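Local coordinates for methyltransferase (PDB 3GIW), which probably transfers methyl groups from S-adenosylmethionine to a still unidentified substrate, being a Rossmann-like methyltransferase family member that binds S-adenosyl-L-homocysteine, at residues S24-D29 against D36-D41; A47-R50 against L55-H58; R60-W65 against T165-V170; T87-S92 against D114-T119; R212-Y217 against M222-R227. All coordinates share one frame; numbering follows the deposited sequence.

Contact 1 of 5, residues S24-D29 against D36-D41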
# COMPACT_ATOMS: atom_id res chain seq x y z
N SER A 24 -6.59 -10.71 -3.59
CA SER A 24 -6.16 -9.43 -4.17
C SER A 24 -4.62 -9.32 -4.32
O SER A 24 -4.11 -8.83 -5.35
CB SER A 24 -6.72 -8.23 -3.39
OG SER A 24 -6.30 -8.21 -2.06
N ALA A 25 -3.84 -9.74 -3.32
CA ALA A 25 -2.39 -9.59 -3.40
C ALA A 25 -1.80 -10.42 -4.52
O ALA A 25 -0.79 -10.06 -5.13
CB ALA A 25 -1.76 -10.00 -2.08
N ARG A 26 -2.39 -11.59 -4.74
CA ARG A 26 -1.94 -12.53 -5.75
C ARG A 26 -2.32 -12.08 -7.18
O ARG A 26 -1.54 -12.26 -8.12
CB ARG A 26 -2.49 -13.94 -5.46
CG ARG A 26 -2.15 -14.46 -4.05
CD ARG A 26 -2.87 -15.75 -3.70
NE ARG A 26 -3.02 -15.89 -2.24
CZ ARG A 26 -3.55 -16.98 -1.66
NH1 ARG A 26 -3.98 -17.98 -2.43
NH2 ARG A 26 -3.64 -17.05 -0.34
N ILE A 27 -3.52 -11.50 -7.33
CA ILE A 27 -3.86 -10.88 -8.62
C ILE A 27 -2.87 -9.77 -8.96
O ILE A 27 -2.38 -9.67 -10.10
CB ILE A 27 -5.31 -10.29 -8.58
CG1 ILE A 27 -6.35 -11.40 -8.46
CG2 ILE A 27 -5.58 -9.41 -9.82
CD1 ILE A 27 -7.76 -10.92 -8.06
N TYR A 28 -2.57 -8.93 -7.98
CA TYR A 28 -1.64 -7.81 -8.20
C TYR A 28 -0.28 -8.38 -8.65
O TYR A 28 0.33 -7.92 -9.65
CB TYR A 28 -1.53 -7.01 -6.91
CG TYR A 28 -0.63 -5.81 -6.92
CD1 TYR A 28 0.70 -5.90 -6.56
CD2 TYR A 28 -1.13 -4.54 -7.22
CE1 TYR A 28 1.51 -4.78 -6.53
CE2 TYR A 28 -0.33 -3.42 -7.16
CZ TYR A 28 0.98 -3.54 -6.82
OH TYR A 28 1.74 -2.38 -6.76
N ASP A 29 0.22 -9.39 -7.94
CA ASP A 29 1.49 -9.97 -8.31
C ASP A 29 1.48 -10.57 -9.72
O ASP A 29 2.43 -10.38 -10.48
CB ASP A 29 1.94 -11.02 -7.28
CG ASP A 29 3.42 -11.30 -7.33
OD1 ASP A 29 4.21 -10.36 -7.16
OD2 ASP A 29 3.79 -12.47 -7.50
N ASP A 36 3.87 -15.42 -7.70
CA ASP A 36 3.21 -15.87 -6.48
C ASP A 36 1.67 -15.79 -6.61
O ASP A 36 0.99 -14.95 -5.98
CB ASP A 36 3.78 -15.14 -5.24
CG ASP A 36 5.22 -15.55 -4.97
OD1 ASP A 36 5.40 -16.76 -4.72
OD2 ASP A 36 6.15 -14.71 -5.07
N TYR A 37 1.12 -16.66 -7.46
CA TYR A 37 -0.30 -16.63 -7.80
C TYR A 37 -0.70 -18.05 -8.24
O TYR A 37 0.17 -18.85 -8.59
CB TYR A 37 -0.58 -15.56 -8.91
CG TYR A 37 -0.01 -15.92 -10.27
CD1 TYR A 37 -0.72 -16.74 -11.14
CD2 TYR A 37 1.26 -15.50 -10.65
CE1 TYR A 37 -0.21 -17.11 -12.37
CE2 TYR A 37 1.79 -15.90 -11.86
CZ TYR A 37 1.04 -16.69 -12.74
OH TYR A 37 1.59 -17.09 -13.95
N TYR A 38 -2.01 -18.28 -8.31
CA TYR A 38 -2.59 -19.56 -8.70
C TYR A 38 -3.55 -19.34 -9.87
O TYR A 38 -3.88 -18.19 -10.21
CB TYR A 38 -3.29 -20.17 -7.48
CG TYR A 38 -2.29 -20.52 -6.40
CD1 TYR A 38 -1.48 -21.64 -6.52
CD2 TYR A 38 -2.10 -19.70 -5.29
CE1 TYR A 38 -0.53 -21.95 -5.55
CE2 TYR A 38 -1.16 -20.01 -4.32
CZ TYR A 38 -0.39 -21.14 -4.45
OH TYR A 38 0.57 -21.47 -3.51
N PRO A 39 -3.98 -20.41 -10.54
CA PRO A 39 -4.90 -20.24 -11.66
C PRO A 39 -6.12 -19.35 -11.40
O PRO A 39 -6.52 -18.59 -12.30
CB PRO A 39 -5.31 -21.70 -12.00
CG PRO A 39 -4.15 -22.51 -11.55
CD PRO A 39 -3.61 -21.83 -10.32
N ALA A 40 -6.73 -19.43 -10.22
CA ALA A 40 -7.87 -18.53 -9.90
C ALA A 40 -7.49 -17.04 -9.98
O ALA A 40 -8.32 -16.20 -10.38
CB ALA A 40 -8.46 -18.85 -8.55
N ASP A 41 -6.26 -16.71 -9.59
CA ASP A 41 -5.76 -15.32 -9.66
C ASP A 41 -5.51 -14.86 -11.09
O ASP A 41 -5.84 -13.74 -11.48
CB ASP A 41 -4.49 -15.19 -8.85
CG ASP A 41 -4.66 -15.63 -7.42
OD1 ASP A 41 -5.54 -15.06 -6.73
OD2 ASP A 41 -3.90 -16.56 -7.04
O HOH W 1 -5.15 -17.99 -4.92
O HOH W 2 6.63 -13.15 -7.18
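Arg26 lies along the loop residues Asp36 to Tyr38 and across the carboxylate of Asp41, joining helix 24-31 to the start of helix 39-51. Its CB is almost equally far from all three carboxylate atoms of Asp41, with OD2 at 3.4 Å. CG next passes the carbonyl of Asp36, 3.7 Å from its O, while CD stays beside Asp41 OD2. A first torsion of -56° sets CG beside the backbone N, and from there the chain runs extended, which carries the guanidinium past the carboxylate and up to Tyr38. There NH1 comes 3.8 Å from Tyr38 CD2, the two planes being 68° apart, so this is no parallel stack. NH1 reaches Asp41 only indirectly: water 1 accepts from NH1 and donates to OD2. NH2 turns elsewhere, to the backbone O of Ile17 and the carboxylate of Asp114.

Asp41 OD2 also takes the N-H of Tyr38 at 2.9 Å on its anti lone pair; with Tyr38 at the N-cap, this is the side-chain-to-N-cap half of a capping box. Farther along, Asp36 N donates to Asp29 OD2 at 3.0 Å (154°), nearly along the C-O bond. Asp29 and Asp36 bring their carboxylates 4.1 Å apart between OD2 atoms, with water 2 near both. The buried carboxylates of Asp29 and Asp41 thus each accept a backbone N-H, and water joins them; the closeness of Asp36 could raise the proton affinity of Asp29.

Contact 2 of 5, residues A47-R50 against L55-H58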
# COMPACT_ATOMS: atom_id res chain seq x y z
N ALA A 47 -9.64 -11.56 -16.76
CA ALA A 47 -10.99 -11.00 -16.93
C ALA A 47 -10.98 -9.49 -16.70
O ALA A 47 -11.66 -8.74 -17.40
CB ALA A 47 -12.00 -11.68 -15.97
N MSE A 48 -10.23 -9.04 -15.70
CA MSE A 48 -10.19 -7.61 -15.40
C MSE A 48 -9.47 -6.79 -16.46
O MSE A 48 -9.91 -5.69 -16.83
CB MSE A 48 -9.54 -7.40 -14.06
CG MSE A 48 -10.34 -7.99 -12.93
SE MSE A 48 -9.29 -8.12 -11.28
CE MSE A 48 -10.73 -8.81 -10.19
N SER A 49 -8.36 -7.33 -16.98
CA SER A 49 -7.63 -6.67 -18.07
C SER A 49 -8.47 -6.59 -19.37
O SER A 49 -8.28 -5.67 -20.15
CB SER A 49 -6.29 -7.36 -18.36
OG SER A 49 -5.40 -7.22 -17.26
N ARG A 50 -9.39 -7.56 -19.58
CA ARG A 50 -10.29 -7.49 -20.73
C ARG A 50 -11.22 -6.28 -20.60
O ARG A 50 -11.54 -5.62 -21.60
CB ARG A 50 -11.08 -8.80 -20.91
CG ARG A 50 -10.27 -9.94 -21.54
CD ARG A 50 -11.06 -11.26 -21.54
NE ARG A 50 -10.26 -12.36 -22.06
CZ ARG A 50 -10.69 -13.61 -22.14
NH1 ARG A 50 -11.91 -13.92 -21.71
NH2 ARG A 50 -9.91 -14.56 -22.66
N LEU A 55 -5.07 -1.94 -16.84
CA LEU A 55 -4.84 -2.50 -15.49
C LEU A 55 -3.34 -2.68 -15.12
O LEU A 55 -2.92 -2.29 -14.02
CB LEU A 55 -5.68 -3.78 -15.25
CG LEU A 55 -5.58 -4.37 -13.85
CD1 LEU A 55 -6.20 -3.44 -12.82
CD2 LEU A 55 -6.23 -5.76 -13.82
N PRO A 56 -2.52 -3.29 -16.01
CA PRO A 56 -1.09 -3.44 -15.66
C PRO A 56 -0.34 -2.11 -15.52
O PRO A 56 0.58 -2.03 -14.74
CB PRO A 56 -0.50 -4.33 -16.77
CG PRO A 56 -1.71 -4.85 -17.55
CD PRO A 56 -2.87 -3.93 -17.29
N VAL A 57 -0.69 -1.10 -16.32
CA VAL A 57 -0.07 0.22 -16.23
C VAL A 57 -0.40 0.82 -14.86
O VAL A 57 0.48 1.32 -14.16
CB VAL A 57 -0.56 1.13 -17.40
CG1 VAL A 57 -0.19 2.58 -17.16
CG2 VAL A 57 0.02 0.63 -18.76
N HIS A 58 -1.66 0.71 -14.47
CA HIS A 58 -2.12 1.17 -13.14
C HIS A 58 -1.37 0.48 -11.99
O HIS A 58 -0.87 1.12 -11.06
CB HIS A 58 -3.66 0.95 -13.07
CG HIS A 58 -4.26 0.88 -11.70
ND1 HIS A 58 -4.67 1.99 -11.00
CD2 HIS A 58 -4.59 -0.20 -10.95
CE1 HIS A 58 -5.20 1.59 -9.86
NE2 HIS A 58 -5.15 0.27 -9.79
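Leu55 points its CD2 methyl at helix 39-51, where it meets both Met48 and Ser49, and nearly the whole contact is made around this one branch. The apolar part is the approach of Leu55 CD2 to Met48 CB at 3.7 Å. With CG anti to the backbone N (chi1 -176°), the leucine reaches across the short connection to helix 39-51. Met48, a selenomethionine in this crystal, offers only the root of its side chain; the extended remainder runs off toward other partners. An unidentified bound molecule lies about 4 Å from the Leu55 side chain.

The second kind of interaction sets a hydroxyl against hydrocarbon. Ser49 OG lies 3.8 Å from Leu55 CD2 and 4.2 Å from Pro56 CD, touching both without a hydrogen bond across the contact. Its polar need is met inside its own helix, since the torsion of -66° keeps OG beside the backbone N and OG is hydrogen-bonded to Gly45 O, one turn earlier. Paired in this way, the hydroxyl can sit against methyl and ring carbons at little cost.

Successive helices 39-51 and 55-75 thus pack at the short connection between them, their nearest CA atoms, those of Ser49 and Leu55, being 5.6 Å apart. Ile31 of helix 24-31 packs on Ser49, Leu55 and Pro56 together, while Met48 extends to Glu216 and Tyr217 of helix 207-219.

Contact 3 of 5, residues R60-W65 against T165-V170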
# COMPACT_ATOMS: atom_id res chain seq x y z
N ARG A 60 1.53 -1.27 -12.03
CA ARG A 60 2.94 -0.94 -12.05
C ARG A 60 3.17 0.51 -11.53
O ARG A 60 4.13 0.76 -10.76
CB ARG A 60 3.48 -1.20 -13.45
CG ARG A 60 3.52 -2.70 -13.79
CD ARG A 60 3.82 -3.02 -15.27
NE ARG A 60 4.75 -4.15 -15.41
CZ ARG A 60 4.44 -5.43 -15.67
NH1 ARG A 60 3.19 -5.84 -15.84
NH2 ARG A 60 5.42 -6.32 -15.76
N ALA A 61 2.29 1.45 -11.89
CA ALA A 61 2.44 2.81 -11.45
C ALA A 61 2.27 2.93 -9.93
O ALA A 61 2.91 3.76 -9.28
CB ALA A 61 1.42 3.76 -12.18
N ASN A 62 1.38 2.14 -9.35
CA ASN A 62 1.23 2.15 -7.90
C ASN A 62 2.50 1.66 -7.20
O ASN A 62 2.96 2.27 -6.22
CB ASN A 62 0.03 1.31 -7.47
CG ASN A 62 -0.08 1.18 -5.96
OD1 ASN A 62 -0.59 2.08 -5.31
ND2 ASN A 62 0.47 0.10 -5.41
N ARG A 63 3.11 0.59 -7.73
CA ARG A 63 4.36 0.10 -7.16
C ARG A 63 5.45 1.14 -7.30
O ARG A 63 6.23 1.38 -6.33
CB ARG A 63 4.76 -1.25 -7.75
CG ARG A 63 5.90 -1.94 -6.94
CD ARG A 63 5.44 -2.49 -5.59
NE ARG A 63 6.58 -2.97 -4.79
CZ ARG A 63 6.45 -3.66 -3.65
NH1 ARG A 63 5.23 -3.96 -3.19
NH2 ARG A 63 7.54 -4.04 -2.98
N ASP A 64 5.58 1.78 -8.46
CA ASP A 64 6.60 2.80 -8.69
C ASP A 64 6.42 3.99 -7.72
O ASP A 64 7.39 4.54 -7.19
CB ASP A 64 6.55 3.31 -10.14
CG ASP A 64 7.05 2.29 -11.17
OD1 ASP A 64 7.72 1.32 -10.80
OD2 ASP A 64 6.73 2.48 -12.37
N TRP A 65 5.15 4.35 -7.48
CA TRP A 65 4.80 5.41 -6.55
C TRP A 65 5.29 5.05 -5.14
O TRP A 65 5.88 5.90 -4.47
CB TRP A 65 3.27 5.71 -6.56
CG TRP A 65 2.93 6.81 -5.58
CD1 TRP A 65 3.02 8.13 -5.79
CD2 TRP A 65 2.54 6.63 -4.21
NE1 TRP A 65 2.70 8.82 -4.63
CE2 TRP A 65 2.42 7.91 -3.65
CE3 TRP A 65 2.28 5.52 -3.40
CZ2 TRP A 65 2.06 8.10 -2.31
CZ3 TRP A 65 1.96 5.73 -2.08
CH2 TRP A 65 1.82 7.00 -1.57
N THR A 165 2.53 3.49 6.29
CA THR A 165 2.24 3.28 4.86
C THR A 165 1.04 2.36 4.68
O THR A 165 1.04 1.21 5.17
CB THR A 165 3.51 2.83 4.07
OG1 THR A 165 4.04 1.64 4.63
CG2 THR A 165 4.62 3.87 4.19
N VAL A 166 -0.00 2.85 4.01
CA VAL A 166 -1.26 2.11 3.78
C VAL A 166 -1.51 2.21 2.26
O VAL A 166 -2.22 3.09 1.80
CB VAL A 166 -2.45 2.67 4.61
CG1 VAL A 166 -3.65 1.77 4.46
CG2 VAL A 166 -2.05 2.79 6.11
N ILE A 167 -0.84 1.32 1.52
CA ILE A 167 -0.71 1.41 0.06
C ILE A 167 -1.44 0.25 -0.62
O ILE A 167 -1.26 -0.92 -0.30
CB ILE A 167 0.78 1.45 -0.30
CG1 ILE A 167 1.42 2.71 0.33
CG2 ILE A 167 0.93 1.42 -1.84
CD1 ILE A 167 2.92 2.88 0.17
N ALA A 168 -2.34 0.61 -1.54
CA ALA A 168 -3.04 -0.37 -2.36
C ALA A 168 -3.86 -1.36 -1.51
O ALA A 168 -3.92 -2.56 -1.79
CB ALA A 168 -2.05 -1.11 -3.32
N ILE A 169 -4.48 -0.85 -0.44
CA ILE A 169 -5.28 -1.69 0.47
C ILE A 169 -6.63 -1.10 0.88
O ILE A 169 -7.62 -1.82 1.04
CB ILE A 169 -4.48 -2.06 1.76
CG1 ILE A 169 -5.38 -2.83 2.74
CG2 ILE A 169 -3.94 -0.83 2.43
CD1 ILE A 169 -4.63 -3.58 3.80
N VAL A 170 -6.71 0.22 1.04
CA VAL A 170 -7.85 0.80 1.70
C VAL A 170 -9.18 0.64 0.94
O VAL A 170 -10.29 0.64 1.53
CB VAL A 170 -7.54 2.28 2.11
CG1 VAL A 170 -7.82 3.25 0.96
CG2 VAL A 170 -8.35 2.62 3.36
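Packing of a helix on the end of a central strand brings Asn62 and Trp65, one turn apart on helix 55-75, against Ile167 and Ala168, near the C-terminal end of strand 163-167. The segments meet by van der Waals contact, with no hydrogen bond between them. Trp65, with CG anti to its backbone N (chi1 179°), swings its six-membered ring toward the strand so that CZ3 is 3.8 Å from Ile167 CD1. Ile167 CG1 lies at the edge of the indole and in its plane, whereas CD1 approaches obliquely.

The other branch of Ile167 faces Asn62: CG2 is equally close, at 3.8 Å, to ND2 and OD1 of the amide. Ala168 CB comes nearer still, 3.5 Å from Asn62 ND2. Ala168 itself has a left-handed backbone (phi 60°, psi 39°).

Strand 163-167 is the fourth in a sheet of order 3-2-1-4-5-7-6 with an antiparallel strand 7, the signature of class I Rossmann-like methyltransferases. In that fold the cofactor sits at the C-terminal ends of the parallel strands, and both Asn62 and Arg63 bind S-adenosyl-L-homocysteine, which is absent from this chain. Although the Asn62 amide touches only carbon here, its polar atoms are satisfied: OD1 accepts from Ser199 OG, and ND2 is hydrogen-bonded to Tyr28 OH, another cofactor-binding residue. Ser199 OG is in turn bonded to Ala168 N, so one hydroxyl ties the amide to the backbone of Ala168 and, with Tyr28 OH, helps set the amide's rotation.

Contact 4 of 5, residues T87-S92 against D114-T119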
# COMPACT_ATOMS: atom_id res chain seq x y z
N THR A 87 1.07 -5.27 3.21
CA THR A 87 2.33 -5.39 2.48
C THR A 87 2.22 -6.09 1.10
O THR A 87 2.89 -5.69 0.12
CB THR A 87 3.35 -6.12 3.36
OG1 THR A 87 3.59 -5.30 4.52
CG2 THR A 87 4.71 -6.40 2.58
N GLY A 88 1.40 -7.11 1.03
CA GLY A 88 1.24 -7.87 -0.21
C GLY A 88 2.43 -8.80 -0.44
O GLY A 88 3.27 -9.02 0.43
N ILE A 89 2.53 -9.32 -1.66
CA ILE A 89 3.59 -10.25 -2.05
C ILE A 89 4.92 -9.51 -2.10
O ILE A 89 5.02 -8.48 -2.79
CB ILE A 89 3.32 -10.87 -3.47
CG1 ILE A 89 1.94 -11.55 -3.58
CG2 ILE A 89 4.44 -11.83 -3.83
CD1 ILE A 89 1.65 -12.60 -2.50
N PRO A 90 5.98 -10.01 -1.44
CA PRO A 90 7.30 -9.37 -1.55
C PRO A 90 7.72 -9.22 -3.02
O PRO A 90 7.59 -10.15 -3.81
CB PRO A 90 8.21 -10.33 -0.79
CG PRO A 90 7.36 -10.91 0.18
CD PRO A 90 6.04 -11.14 -0.50
N THR A 91 8.21 -8.04 -3.37
CA THR A 91 8.63 -7.70 -4.72
C THR A 91 9.80 -6.72 -4.65
O THR A 91 9.76 -5.75 -3.92
CB THR A 91 7.49 -7.04 -5.52
OG1 THR A 91 6.28 -7.79 -5.34
CG2 THR A 91 7.85 -6.93 -7.00
N SER A 92 10.82 -6.96 -5.45
CA SER A 92 12.06 -6.22 -5.36
C SER A 92 11.99 -4.91 -6.14
O SER A 92 11.54 -4.89 -7.29
CB SER A 92 13.19 -7.07 -5.95
OG SER A 92 14.43 -6.50 -5.62
N ASP A 114 -3.16 -12.00 4.26
CA ASP A 114 -3.18 -13.12 3.32
C ASP A 114 -2.15 -14.15 3.78
O ASP A 114 -0.97 -13.82 3.83
CB ASP A 114 -2.89 -12.62 1.91
CG ASP A 114 -2.97 -13.71 0.86
OD1 ASP A 114 -2.75 -14.87 1.26
OD2 ASP A 114 -3.27 -13.39 -0.32
N PRO A 115 -2.57 -15.38 4.13
CA PRO A 115 -1.61 -16.40 4.57
C PRO A 115 -0.40 -16.66 3.62
O PRO A 115 0.63 -17.12 4.10
CB PRO A 115 -2.47 -17.66 4.70
CG PRO A 115 -3.83 -17.13 4.94
CD PRO A 115 -3.95 -15.90 4.18
N ILE A 116 -0.52 -16.40 2.31
CA ILE A 116 0.63 -16.61 1.41
C ILE A 116 1.82 -15.68 1.77
O ILE A 116 3.00 -16.02 1.59
CB ILE A 116 0.23 -16.42 -0.07
CG1 ILE A 116 1.24 -17.12 -0.99
CG2 ILE A 116 0.09 -14.92 -0.46
CD1 ILE A 116 0.84 -17.12 -2.47
N VAL A 117 1.53 -14.49 2.30
CA VAL A 117 2.62 -13.55 2.63
C VAL A 117 3.53 -14.16 3.72
O VAL A 117 4.77 -14.10 3.63
CB VAL A 117 2.11 -12.11 2.96
CG1 VAL A 117 3.30 -11.16 3.23
CG2 VAL A 117 1.26 -11.60 1.78
N LEU A 118 2.93 -14.75 4.74
CA LEU A 118 3.71 -15.43 5.78
C LEU A 118 4.67 -16.46 5.14
O LEU A 118 5.82 -16.52 5.51
CB LEU A 118 2.79 -16.10 6.80
CG LEU A 118 3.54 -16.80 7.96
CD1 LEU A 118 4.42 -15.83 8.77
CD2 LEU A 118 2.54 -17.54 8.85
N THR A 119 4.18 -17.23 4.16
CA THR A 119 5.06 -18.23 3.52
C THR A 119 6.25 -17.64 2.79
O THR A 119 7.25 -18.34 2.56
CB THR A 119 4.30 -19.16 2.54
OG1 THR A 119 4.00 -18.49 1.31
CG2 THR A 119 3.02 -19.72 3.20
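Asp114 OD1 is gripped twice, by the N-H of Ile116 and by the guanidinium of Arg26 in a salt bridge. The Ile116 N to Asp114 OD1 bond, 2.9 Å and 162° at the hydrogen, arrives 38° out of the carboxylate plane and caps the short, weakly bonded helix 115-119. The N-H groups at that end, together with Arg26, could stabilise the charge of the carboxylate. Within the same turn Thr119 OG1 donates to Ile116 O at 2.7 Å.

On this capped turn the loop after strand 81-85 rests through Val117 and Ile116. The two methyls of Val117 straddle the carbonyl of Gly88, CG1 and CG2 each 3.5 Å from Gly88 O. A chi1 of -178° places CG1 anti to the backbone N and CG2 beside it, opening the fork toward the loop. Ile89 adds a purely apolar touch, CD1 against Ile116 CG2 at 3.5 Å; this is tight for two carbons, and as Ile89 has two conformers the closeness is doubtful.

The loop's place after the first strand, and its Thr87-Gly88 sequence, are consistent with the glycine-rich cofactor loop of Rossmann-like methyltransferases. Gly88 takes a positive phi, and its N is hydrogen-bonded to OD2 of Asp112, a residue that binds S-adenosyl-L-homocysteine at the end of strand 107-112. The surface between loop and helix is thus held by branched aliphatic carbons, while hydrogen bonds hold the cap and link Gly88 to Asp112.

Contact 5 of 5, residues R212-Y217 against M222-R227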
# COMPACT_ATOMS: atom_id res chain seq x y z
N ARG A 212 -16.38 -1.53 -14.02
CA ARG A 212 -16.48 -2.93 -14.41
C ARG A 212 -15.44 -3.79 -13.68
O ARG A 212 -15.76 -4.91 -13.22
CB ARG A 212 -16.36 -3.08 -15.94
CG ARG A 212 -17.57 -2.57 -16.72
CD ARG A 212 -18.71 -3.56 -16.62
NE ARG A 212 -18.41 -4.76 -17.40
CZ ARG A 212 -19.26 -5.76 -17.64
NH1 ARG A 212 -20.51 -5.71 -17.17
NH2 ARG A 212 -18.88 -6.80 -18.36
N VAL A 213 -14.22 -3.26 -13.55
CA VAL A 213 -13.16 -3.98 -12.80
C VAL A 213 -13.60 -4.17 -11.34
O VAL A 213 -13.52 -5.26 -10.80
CB VAL A 213 -11.79 -3.28 -12.90
CG1 VAL A 213 -10.76 -3.86 -11.88
CG2 VAL A 213 -11.24 -3.42 -14.33
N ALA A 214 -14.14 -3.12 -10.74
CA ALA A 214 -14.59 -3.22 -9.34
C ALA A 214 -15.67 -4.27 -9.19
O ALA A 214 -15.70 -5.02 -8.21
CB ALA A 214 -15.06 -1.86 -8.84
N ARG A 215 -16.58 -4.36 -10.18
CA ARG A 215 -17.63 -5.36 -10.13
C ARG A 215 -17.09 -6.79 -10.34
O ARG A 215 -17.66 -7.73 -9.75
CB ARG A 215 -18.78 -4.99 -11.06
CG ARG A 215 -19.44 -3.67 -10.60
CD ARG A 215 -20.73 -3.33 -11.30
NE ARG A 215 -20.59 -2.88 -12.69
CZ ARG A 215 -20.32 -1.63 -13.06
NH1 ARG A 215 -20.05 -0.68 -12.18
NH2 ARG A 215 -20.30 -1.35 -14.36
N GLU A 216 -15.98 -6.95 -11.08
CA GLU A 216 -15.32 -8.26 -11.15
C GLU A 216 -14.73 -8.65 -9.80
O GLU A 216 -14.80 -9.82 -9.39
CB GLU A 216 -14.23 -8.25 -12.22
CG GLU A 216 -14.70 -8.05 -13.67
CD GLU A 216 -15.54 -9.19 -14.20
OE1 GLU A 216 -15.30 -10.33 -13.79
OE2 GLU A 216 -16.46 -8.91 -15.02
N TYR A 217 -14.11 -7.71 -9.09
CA TYR A 217 -13.68 -7.98 -7.69
C TYR A 217 -14.83 -8.37 -6.75
O TYR A 217 -14.72 -9.37 -6.05
CB TYR A 217 -12.93 -6.78 -7.10
CG TYR A 217 -11.46 -6.64 -7.47
CD1 TYR A 217 -10.47 -7.29 -6.73
CD2 TYR A 217 -11.07 -5.80 -8.50
CE1 TYR A 217 -9.11 -7.15 -7.05
CE2 TYR A 217 -9.73 -5.63 -8.80
CZ TYR A 217 -8.75 -6.34 -8.09
OH TYR A 217 -7.40 -6.14 -8.39
N MSE A 222 -14.48 -9.89 -3.19
CA MSE A 222 -13.55 -8.85 -2.78
C MSE A 222 -14.16 -7.49 -3.10
O MSE A 222 -13.61 -6.73 -3.91
CB MSE A 222 -12.21 -8.98 -3.53
CG MSE A 222 -11.48 -10.28 -3.26
SE MSE A 222 -9.94 -10.58 -4.41
CE MSE A 222 -11.02 -11.06 -6.05
N PRO A 223 -15.26 -7.14 -2.41
CA PRO A 223 -15.88 -5.86 -2.79
C PRO A 223 -14.97 -4.66 -2.50
O PRO A 223 -14.15 -4.67 -1.56
CB PRO A 223 -17.15 -5.82 -1.94
CG PRO A 223 -16.84 -6.67 -0.75
CD PRO A 223 -15.97 -7.79 -1.29
N MSE A 224 -15.09 -3.64 -3.35
CA MSE A 224 -14.28 -2.45 -3.27
C MSE A 224 -15.10 -1.21 -2.95
O MSE A 224 -16.28 -1.13 -3.30
CB MSE A 224 -13.63 -2.20 -4.62
CG MSE A 224 -12.72 -3.31 -5.07
SE MSE A 224 -11.77 -2.71 -6.60
CE MSE A 224 -10.53 -1.58 -5.71
N ARG A 225 -14.46 -0.25 -2.31
CA ARG A 225 -14.99 1.08 -2.14
C ARG A 225 -14.00 2.04 -2.80
O ARG A 225 -12.94 2.32 -2.25
CB ARG A 225 -15.18 1.43 -0.67
CG ARG A 225 -15.65 2.85 -0.45
CD ARG A 225 -17.00 3.14 -1.16
NE ARG A 225 -17.64 4.25 -0.48
CZ ARG A 225 -17.49 5.53 -0.78
NH1 ARG A 225 -16.79 5.94 -1.82
NH2 ARG A 225 -18.09 6.44 -0.02
N LEU A 226 -14.35 2.49 -4.00
CA LEU A 226 -13.61 3.51 -4.74
C LEU A 226 -14.08 4.89 -4.31
O LEU A 226 -15.28 5.09 -4.07
CB LEU A 226 -13.70 3.25 -6.26
CG LEU A 226 -13.18 1.88 -6.68
CD1 LEU A 226 -13.41 1.75 -8.18
CD2 LEU A 226 -11.70 1.62 -6.32
N ARG A 227 -13.14 5.82 -4.23
CA ARG A 227 -13.37 7.12 -3.63
C ARG A 227 -13.10 8.31 -4.55
O ARG A 227 -12.23 8.22 -5.44
CB ARG A 227 -12.51 7.24 -2.37
CG ARG A 227 -12.99 6.39 -1.23
CD ARG A 227 -12.07 6.43 0.00
NE ARG A 227 -12.69 5.67 1.10
CZ ARG A 227 -12.57 4.35 1.29
NH1 ARG A 227 -11.82 3.60 0.51
NH2 ARG A 227 -13.18 3.78 2.32
O HOH W 3 -16.62 -3.68 -5.85
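Segment 212-217 of helix 207-219 and the extended segment 222-227 are pinned where the chain doubles back: Met222 N donates to Tyr217 O at 2.9 Å and 151°, approaching from 40° above the carbonyl plane. A second link runs through water 3, which donates to Ala214 O and accepts from Met224 N, so the returning chain is held one helical turn farther back as well.

Between these ties two selenomethionines meet the Tyr217 ring. Met224 leans obliquely over it, with SE 3.7 Å from Tyr217 CD2 and 4.3 Å from the ring centroid, 34° off the normal. Its chain bends at the last torsion. This is one of two deposited conformers of Met224. Met222 comes instead to the ring's edge: its SE is 5.3 Å from the centroid, and its CE methyl, turned back by an opposite bend at chi3, lies 3.9 Å from Tyr217 CD1. Both count as Met-aromatic contacts, one on a slant and one at the rim. Farther up the helix, Ala214 CB touches Leu226 CD1 at 4.0 Å, and Met224 SE also lies near Ala214 CA.

Ile27 of helix 24-31 also packs on Tyr217 and Met222, and an unidentified bound molecule lies about 3 Å from the Met224 side chain. Methionine side chains around an aromatic ring, with selenium in place of sulfur in this crystal, give a cohesive but directionally undemanding surface; within this contact the backbone bond and the water bridge supply the directional links.

In the fold
Contacts 1, 2 and 5 converge in one shared packing cluster: Ile27 CG2 is 4.2 Å from Met48 SE and 4.0 Å from Tyr217 OH, while Met48 CE is 3.5 Å from Tyr217 CD2. From there the N-terminal helices reach the cofactor site, where Tyr28 of contact 1 meets Asn62 and Arg63 of contact 3. Contact 4, nested in the chain between the segments of contact 3, borders the same site, Gly88 lying beside Asp112; it is tied to contact 1 by the salt bridge from Arg26 NH2 to Asp114 OD1, 2.9 Å long. Contacts 4 and 5 do not touch, their centres about 22 Å apart.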